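Local coordinates for ankyrin-repeat protein B (Legionella pneumophila, PDB 5K34), which is a bacterial F-box effector that hijacks the host ubiquitin-proteasome system, its ankyrin-repeat domain probably serving to bind partner proteins, at residues K100-I103 with R104-I107. Numbering follows the deposited sequence.
Sequences KKQI and RALI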
loop_
_atom_site.group_PDB
_atom_site.type_symbol
_atom_site.label_atom_id
_atom_site.label_comp_id
_atom_site.label_asym_id
_atom_site.label_seq_id
_atom_site.Cartn_x
_atom_site.Cartn_y
_atom_site.Cartn_z
ATOM N N LYS A 100 -4.594 7.353 13.778
ATOM C CA LYS A 100 -3.295 7.928 13.866
ATOM C C LYS A 100 -2.276 6.999 14.551
ATOM O O LYS A 100 -1.112 6.983 14.208
ATOM C CB LYS A 100 -3.358 9.278 14.583
ATOM C CG LYS A 100 -3.947 10.358 13.674
ATOM C CD LYS A 100 -4.317 11.615 14.436
ATOM C CE LYS A 100 -3.162 12.308 15.024
ATOM N NZ LYS A 100 -3.681 13.676 15.299
ATOM N N LYS A 101 -2.738 6.220 15.557
ATOM C CA LYS A 101 -1.821 5.251 16.210
ATOM C C LYS A 101 -1.360 4.179 15.203
ATOM O O LYS A 101 -0.212 3.773 15.154
ATOM C CB LYS A 101 -2.595 4.572 17.354
ATOM C CG LYS A 101 -2.697 5.498 18.556
ATOM C CD LYS A 101 -1.304 5.755 19.105
ATOM C CE LYS A 101 -1.225 6.286 20.545
ATOM N NZ LYS A 101 0.226 6.308 20.918
ATOM N N GLN A 102 -2.290 3.745 14.397
ATOM C CA GLN A 102 -1.937 2.758 13.331
ATOM C C GLN A 102 -0.996 3.343 12.276
ATOM O O GLN A 102 -0.046 2.663 11.797
ATOM C CB GLN A 102 -3.145 2.181 12.645
ATOM C CG GLN A 102 -2.688 1.170 11.614
ATOM C CD GLN A 102 -1.809 0.045 12.188
ATOM O OE1 GLN A 102 -0.537 -0.108 11.918
ATOM N NE2 GLN A 102 -2.493 -0.785 12.955
ATOM N N ILE A 103 -1.226 4.629 11.953
ATOM C CA ILE A 103 -0.394 5.315 10.983
ATOM C C ILE A 103 1.025 5.461 11.527
ATOM O O ILE A 103 2.013 5.142 10.833
ATOM C CB ILE A 103 -1.018 6.692 10.647
ATOM C CG1 ILE A 103 -2.276 6.507 9.841
ATOM C CG2 ILE A 103 -0.012 7.561 9.901
ATOM C CD1 ILE A 103 -3.206 7.745 9.865
ATOM N N ARG A 104 1.123 5.897 12.767
ATOM C CA ARG A 104 2.395 6.057 13.388
ATOM C C ARG A 104 3.185 4.753 13.455
ATOM O O ARG A 104 4.408 4.709 13.218
ATOM C CB ARG A 104 2.177 6.661 14.788
ATOM C CG ARG A 104 2.111 8.175 14.847
ATOM C CD ARG A 104 2.197 8.800 16.285
ATOM N NE ARG A 104 2.038 10.282 16.227
ATOM C CZ ARG A 104 0.900 10.970 16.389
ATOM N NH1 ARG A 104 -0.230 10.347 16.676
ATOM N NH2 ARG A 104 0.895 12.308 16.283
ATOM N N ALA A 105 2.502 3.665 13.797
ATOM C CA ALA A 105 3.156 2.356 13.881
ATOM C C ALA A 105 3.682 1.911 12.501
ATOM O O ALA A 105 4.783 1.330 12.428
ATOM C CB ALA A 105 2.186 1.334 14.443
ATOM N N LEU A 106 2.923 2.174 11.443
ATOM C CA LEU A 106 3.380 1.831 10.087
ATOM C C LEU A 106 4.566 2.719 9.669
ATOM O O LEU A 106 5.522 2.163 9.089
ATOM C CB LEU A 106 2.227 1.951 9.084
ATOM C CG LEU A 106 1.251 0.821 9.049
ATOM C CD1 LEU A 106 -0.070 1.196 8.421
ATOM C CD2 LEU A 106 1.847 -0.382 8.303
ATOM N N ILE A 107 4.528 4.000 9.953
ATOM C CA ILE A 107 5.676 4.863 9.661
ATOM C C ILE A 107 6.912 4.356 10.358
ATOM O O ILE A 107 7.985 4.229 9.767
ATOM C CB ILE A 107 5.409 6.326 10.034
ATOM C CG1 ILE A 107 4.292 6.912 9.153
ATOM C CG2 ILE A 107 6.695 7.146 9.910
ATOM C CD1 ILE A 107 3.717 8.191 9.686
#
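I103 and I107 sit one turn apart on helix 97-112, the last helix of this ankyrin-domain construct, and their side chains run alongside each other in the same direction. The branch methyl CG2 of I103 meets the terminal CD1 of I107 at 3.8 Å. In I103 this methyl stands anti to the backbone N, on the side of the carbonyl carbon, which turns it toward the following turn; I107 reaches back through CG1, with CD1 at its end. On the same face K100 and R104 also lie side by side. The lysine chain bends at chi3 (65°), and its CE comes to 3.9 Å from NH1 of R104, oblique to the guanidinium, whose chain is extended from CG to NE. The two charged ends, alike in sign, are not in contact, K100 NZ being 4.9 Å from R104 NH2.

Beneath these contacts runs regular alpha-helical i to i+4 bonding: R104 N to K100 O (2.9 Å), A105 N to K101 O (3.0 Å) and L106 N to Q102 O (3.0 Å). Outward, I103 and I107 are buried against helix 82-91, touching Q89 and L86 respectively, while K100 and R104 both touch L90. I103 also touches Y58 of helix 58-67 and L106 touches N62 there, so this helix packs across two earlier ones. The fourth bond, from I107 N to I103 O, measures 2.9 Å and is nearly straight at the hydrogen (169°), with CG1 of I107 lying 3.3 Å from the same I103 O.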